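Local coordinates for maleylacetate reductase (Agrobacterium tumefaciens str., PDB 3HL0) that catalyses the reduction of maleylacetate to 3-oxoadipate as an NAD-dependent member of the iron-containing alcohol dehydrogenase family, probably as a step in gamma-resorcylate catabolism, at the interface of chains A and B. Numbering follows the deposited sequence. Chains: chain A/B, Maleylacetate reductase.

Contact 1 and contact 2 lie about 29 Å apart, measured between the centres of their C-alpha atoms, and share no residue. In contact 1 the start of helix 163-180 of chain A meets the 3-10 helix 307-309 of chain B; in contact 2 the turn between strands 129-134 and 137-142 of chain A receives the 3-10 helix 43-45 and the start of helix 46-56 of chain B. Each has a twin with the chains exchanged, so the two-fold pair touches at well-separated places, which would help hold it if it is the biological dimer. Contact 2 includes NAD-binding B:Gln44, so the cofactor site borders the partner; the structure alone shows no coupling.

Contact 1: the interface of chains A and B. Residues chain A 159-160, 162-163, 212; chain B 307-310.
A direct backbone hydrogen bond defines this patch of the two-fold interface: the amide N of A:Val163 donates to the carbonyl O of B:Ala308 over 2.9 Å. Its geometry is good by two measures, an angle of 166° at the hydrogen and a C=O...N angle of 150° with the donor in the carbonyl plane. Because A:Val163 is the first residue of helix 163-180, its N-H belongs to the helix start, and the positive end of the helix dipole would be expected to favour the carbonyl.

The side chain of A:Val163 follows the same oxygen. CB of A:Val163 stands 3.7 Å from B:Ala308 O, and from there the two methyl groups divide. CG1 is anti to the backbone N (chi1 170°), which turns CG2 towards chain B. CG2, beside the backbone N and anti to the carbonyl carbon, is the branch of A:Val163 that touches chain B, packing 3.9 Å from B:Ala308 CA. The valine thus offers its N-H and one methyl to the same residue.

On the other flank, the ring of A:Pro162 lies along the 3-10 turn. Its CB faces the carbonyl of B:Ala308, while CG of A:Pro162 moves on to the next one, 3.6 Å from B:Leu309 O. That carbonyl also takes part in a water bridge: water 1 is 2.8 Å from B:Leu309 O and 2.6 Å from A:Gly160 O. Glycines meet without side chains between them, A:Gly160 CA lying 3.9 Å from B:Gly310 CA. At the far edge A:Pro212 directs CG towards the carbonyl O of B:Ala307, 3.7 Å away.

In the fold, chain A supplies the loop leading into helix 163-180 and a proline from the segment between helices 188-210 and 215-234, whereas chain B presents the short 3-10 helix 307-309 that follows helix 289-300.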
ATOM      1  N   LEU A 159      -0.426 -18.073  -1.287  1.00 10.00           N
ATOM      2  CA  LEU A 159      -0.344 -18.264  -2.729  1.00  9.97           C
ATOM      3  C   LEU A 159      -0.752 -16.948  -3.414  1.00 10.32           C
ATOM      4  O   LEU A 159      -0.192 -16.603  -4.475  1.00 10.52           O
ATOM      5  CB  LEU A 159      -1.244 -19.409  -3.223  1.00 10.02           C
ATOM      6  CG  LEU A 159      -0.818 -20.833  -2.767  1.00 11.91           C
ATOM      7  CD1 LEU A 159      -1.965 -21.817  -2.979  1.00 15.58           C
ATOM      8  CD2 LEU A 159       0.407 -21.339  -3.464  1.00 14.11           C
ATOM      9  N   GLY A 160      -1.674 -16.228  -2.773  1.00  9.70           N
ATOM     10  CA  GLY A 160      -2.207 -14.987  -3.329  1.00  9.40           C
ATOM     11  C   GLY A 160      -1.433 -13.734  -2.985  1.00  9.29           C
ATOM     12  O   GLY A 160      -1.856 -12.608  -3.339  1.00  8.98           O
ATOM     13  N   PRO A 162       0.958 -10.969  -3.629  1.00 11.15           N
ATOM     14  CA  PRO A 162       1.508 -10.543  -4.921  1.00 10.93           C
ATOM     15  C   PRO A 162       3.026 -10.673  -4.963  1.00 11.25           C
ATOM     16  O   PRO A 162       3.702 -10.626  -3.897  1.00 11.17           O
ATOM     17  CB  PRO A 162       1.089  -9.062  -4.998  1.00 11.66           C
ATOM     18  CG  PRO A 162      -0.199  -8.977  -4.209  1.00 12.47           C
ATOM     19  CD  PRO A 162       0.074  -9.951  -3.032  1.00 12.26           C
ATOM     20  N   VAL A 163       3.551 -10.876  -6.165  1.00 11.15           N
ATOM     21  CA  VAL A 163       4.966 -11.140  -6.329  1.00 10.88           C
ATOM     22  C   VAL A 163       5.840 -10.011  -5.773  1.00 12.04           C
ATOM     23  O   VAL A 163       6.813 -10.291  -5.069  1.00 10.79           O
ATOM     24  CB  VAL A 163       5.324 -11.437  -7.775  1.00 11.96           C
ATOM     25  CG1 VAL A 163       6.813 -11.461  -7.955  1.00 13.31           C
ATOM     26  CG2 VAL A 163       4.740 -12.819  -8.170  1.00 14.62           C
ATOM     27  N   PRO A 212       4.300 -18.078  -8.357  1.00 15.50           N
ATOM     28  CA  PRO A 212       3.709 -17.667  -7.093  1.00 15.62           C
ATOM     29  C   PRO A 212       2.721 -18.678  -6.514  1.00 16.04           C
ATOM     30  O   PRO A 212       2.412 -18.676  -5.318  1.00 16.65           O
ATOM     31  CB  PRO A 212       3.035 -16.308  -7.432  1.00 16.97           C
ATOM     32  CG  PRO A 212       3.015 -16.272  -8.891  1.00 17.09           C
ATOM     33  CD  PRO A 212       4.150 -17.037  -9.401  1.00 15.49           C
TER
ATOM     34  N   ALA B 307      -1.349 -13.016 -12.668  1.00  7.16           N
ATOM     35  CA  ALA B 307      -0.644 -14.022 -11.842  1.00  7.21           C
ATOM     36  C   ALA B 307       0.309 -13.308 -10.888  1.00  8.04           C
ATOM     37  O   ALA B 307       0.452 -13.743  -9.731  1.00  8.58           O
ATOM     38  CB  ALA B 307       0.124 -14.985 -12.715  1.00  8.08           C
ATOM     39  N   ALA B 308       0.936 -12.226 -11.334  1.00  7.53           N
ATOM     40  CA  ALA B 308       1.901 -11.513 -10.475  1.00  7.61           C
ATOM     41  C   ALA B 308       1.169 -10.768  -9.355  1.00  7.38           C
ATOM     42  O   ALA B 308       1.785 -10.373  -8.349  1.00  8.22           O
ATOM     43  CB  ALA B 308       2.745 -10.525 -11.310  1.00  9.51           C
ATOM     44  N   LEU B 309      -0.133 -10.546  -9.530  1.00  6.92           N
ATOM     45  CA  LEU B 309      -0.951  -9.884  -8.498  1.00  6.29           C
ATOM     46  C   LEU B 309      -1.548 -10.882  -7.510  1.00  7.51           C
ATOM     47  O   LEU B 309      -2.322 -10.469  -6.638  1.00  8.09           O
ATOM     48  CB  LEU B 309      -2.061  -9.017  -9.110  1.00  6.14           C
ATOM     49  CG  LEU B 309      -1.611  -7.939 -10.092  1.00  6.10           C
ATOM     50  CD1 LEU B 309      -2.885  -7.141 -10.451  1.00  8.87           C
ATOM     51  CD2 LEU B 309      -0.533  -7.069  -9.446  1.00  7.68           C
ATOM     52  N   GLY B 310      -1.217 -12.170  -7.662  1.00  7.85           N
ATOM     53  CA  GLY B 310      -1.688 -13.227  -6.740  1.00  8.21           C
ATOM     54  C   GLY B 310      -2.998 -13.865  -7.156  1.00  8.62           C
ATOM     55  O   GLY B 310      -3.561 -14.697  -6.410  1.00 10.61           O
TER
HETATM   56  O   HOH W   1      -3.887 -11.409  -4.546  1.00 19.47           O

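Contact 2: the interface of chains A and B. Residues chain A 70, 72, 133, 135-136, 252; chain B 43-44, 46.
Apolar packing and water bridging carry this part of the interface of the two chains in the deposited assembly; among the residues of this patch, no nitrogen or oxygen of one chain comes within bonding distance of the other.

Among the apolar contacts, the rings of A:Pro72 and B:Pro43 cross obliquely, meeting through their CB and CG atoms, with A:Pro72 CB 3.8 Å from B:Pro43 CB. B:Lys46 lies alongside the turn at A:Asn135 and A:Gly136. Its CG is anti to the backbone N (chi1 -171°) and the chain runs extended until it bends at chi4 (47°), so the methylenes, and not the amino group, make the contact. CB of B:Lys46 packs 3.8 Å from A:Gly136 CA, and CD of B:Lys46 reaches 3.6 Å from the carbonyl carbon C of A:Asn135. The imidazole of A:His70 approaches B:Gln44 through its carbon CD2: CD2 of A:His70 lies 4.1 Å from B:Gln44 CB. Ring and amide planes stand 88° apart, a crossing and not a stack. CG of B:Gln44 is folded back over its own main chain, and CB is the side-chain atom offered to the imidazole.

Water 2 provides a polar bridge, 2.8 Å from the carbonyl O of A:Gly136 and 2.9 Å from the carbonyl O of B:Gln44. It joins the strand turn of one chain to the 3-10 helix 43-45 of the other, whose B:Gln44 belongs to the NAD-binding site.

Within chain A, a hydrogen bond ties the loop of A:His70 to strand 129-134: the hydroxyl OG1 of A:Thr133 donates to A:His70 O over 2.8 Å, from above the carbonyl plane.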
ATOM      1  N   HIS A  70       0.420   1.205  10.042  1.00 18.25           N
ATOM      2  CA  HIS A  70       1.119   1.877  11.146  1.00 19.13           C
ATOM      3  C   HIS A  70       0.330   1.877  12.451  1.00 17.79           C
ATOM      4  O   HIS A  70       0.684   2.617  13.372  1.00 18.17           O
ATOM      5  CB  HIS A  70       1.521   3.319  10.769  1.00 19.65           C
ATOM      6  CG  HIS A  70       2.155   3.437   9.416  1.00 25.36           C
ATOM      7  ND1 HIS A  70       3.290   2.739   9.063  1.00 27.88           N
ATOM      8  CD2 HIS A  70       1.828   4.198   8.339  1.00 27.60           C
ATOM      9  CE1 HIS A  70       3.625   3.044   7.821  1.00 28.14           C
ATOM     10  NE2 HIS A  70       2.755   3.927   7.360  1.00 28.82           N
ATOM     11  N   PRO A  72      -2.582   2.950  13.890  1.00 11.36           N
ATOM     12  CA  PRO A  72      -2.914   4.219  14.572  1.00 10.37           C
ATOM     13  C   PRO A  72      -3.859   3.992  15.772  1.00 10.57           C
ATOM     14  O   PRO A  72      -4.766   3.170  15.712  1.00  9.96           O
ATOM     15  CB  PRO A  72      -3.562   5.063  13.462  1.00 11.33           C
ATOM     16  CG  PRO A  72      -3.935   4.101  12.362  1.00 11.46           C
ATOM     17  CD  PRO A  72      -3.271   2.782  12.600  1.00 11.70           C
ATOM     18  N   THR A 133       0.945   4.445  15.937  1.00 15.06           N
ATOM     19  CA  THR A 133       1.019   5.855  15.566  1.00 14.14           C
ATOM     20  C   THR A 133       0.065   6.576  16.481  1.00 14.15           C
ATOM     21  O   THR A 133      -1.098   6.220  16.571  1.00 13.88           O
ATOM     22  CB  THR A 133       0.645   6.073  14.091  1.00 14.50           C
ATOM     23  OG1 THR A 133       1.543   5.304  13.287  1.00 15.90           O
ATOM     24  CG2 THR A 133       0.802   7.557  13.692  1.00 13.61           C
ATOM     25  N   ASN A 135      -0.852  10.703  17.636  1.00 17.57           N
ATOM     26  CA  ASN A 135      -0.611  12.134  17.361  1.00 19.22           C
ATOM     27  C   ASN A 135       0.416  12.310  16.250  1.00 19.57           C
ATOM     28  O   ASN A 135       1.328  13.134  16.349  1.00 19.86           O
ATOM     29  CB  ASN A 135      -0.159  12.880  18.618  1.00 19.66           C
ATOM     30  CG  ASN A 135      -1.216  12.894  19.704  1.00 22.30           C
ATOM     31  OD1 ASN A 135      -2.425  12.799  19.435  1.00 25.35           O
ATOM     32  ND2 ASN A 135      -0.766  13.035  20.948  1.00 26.44           N
ATOM     33  N   GLY A 136       0.274  11.495  15.209  1.00 19.76           N
ATOM     34  CA  GLY A 136       1.083  11.610  14.005  1.00 20.40           C
ATOM     35  C   GLY A 136       2.504  11.079  14.091  1.00 20.83           C
ATOM     36  O   GLY A 136       3.252  11.200  13.115  1.00 20.93           O
ATOM     37  N   ASP A 252       7.875   8.577   5.760  0.50 18.24           N
ATOM     38  CA  ASP A 252       6.682   7.819   5.379  0.50 18.81           C
ATOM     39  C   ASP A 252       6.912   6.846   4.229  0.50 18.36           C
ATOM     40  O   ASP A 252       6.062   6.687   3.349  0.50 19.36           O
ATOM     41  CB  ASP A 252       5.550   8.807   5.079  0.50 19.67           C
ATOM     42  CG  ASP A 252       5.401   9.822   6.180  0.50 22.19           C
ATOM     43  OD1 ASP A 252       5.011   9.409   7.285  0.50 25.03           O
ATOM     44  OD2 ASP A 252       5.726  11.013   5.973  0.50 28.63           O
TER
ATOM     45  N   PRO B  43      -3.752   9.514   9.507  1.00 13.29           N
ATOM     46  CA  PRO B  43      -2.947   9.561  10.733  1.00 14.14           C
ATOM     47  C   PRO B  43      -1.464   9.826  10.482  1.00 14.75           C
ATOM     48  O   PRO B  43      -0.838  10.604  11.226  1.00 14.75           O
ATOM     49  CB  PRO B  43      -3.145   8.166  11.338  1.00 14.00           C
ATOM     50  CG  PRO B  43      -4.454   7.712  10.819  1.00 14.21           C
ATOM     51  CD  PRO B  43      -4.608   8.313   9.438  1.00 13.71           C
ATOM     52  N   GLN B  44      -0.897   9.208   9.446  1.00 16.48           N
ATOM     53  CA  GLN B  44       0.528   9.366   9.193  1.00 19.06           C
ATOM     54  C   GLN B  44       0.857  10.739   8.644  1.00 19.08           C
ATOM     55  O   GLN B  44       2.018  11.126   8.628  1.00 20.01           O
ATOM     56  CB  GLN B  44       1.060   8.264   8.253  1.00 20.11           C
ATOM     57  CG  GLN B  44       0.342   8.208   6.942  1.00 23.69           C
ATOM     58  CD  GLN B  44      -0.813   7.205   6.924  1.00 27.86           C
ATOM     59  OE1 GLN B  44      -1.607   7.099   7.872  1.00 27.33           O
ATOM     60  NE2 GLN B  44      -0.909   6.463   5.828  1.00 28.16           N
ATOM     61  N   LYS B  46      -0.687  13.530   9.831  1.00 16.39           N
ATOM     62  CA  LYS B  46      -1.132  14.487  10.843  1.00 16.67           C
ATOM     63  C   LYS B  46      -0.172  15.671  10.959  1.00 16.52           C
ATOM     64  O   LYS B  46      -0.621  16.810  11.054  1.00 16.74           O
ATOM     65  CB  LYS B  46      -1.346  13.845  12.211  1.00 16.81           C
ATOM     66  CG  LYS B  46      -2.027  14.774  13.231  1.00 19.25           C
ATOM     67  CD  LYS B  46      -2.264  14.053  14.559  1.00 23.38           C
ATOM     68  CE  LYS B  46      -2.533  15.012  15.688  1.00 28.76           C
ATOM     69  NZ  LYS B  46      -3.534  16.029  15.289  1.00 30.61           N
TER
HETATM   70  O   HOH W   2       2.578  12.884  10.919  1.00 19.63           O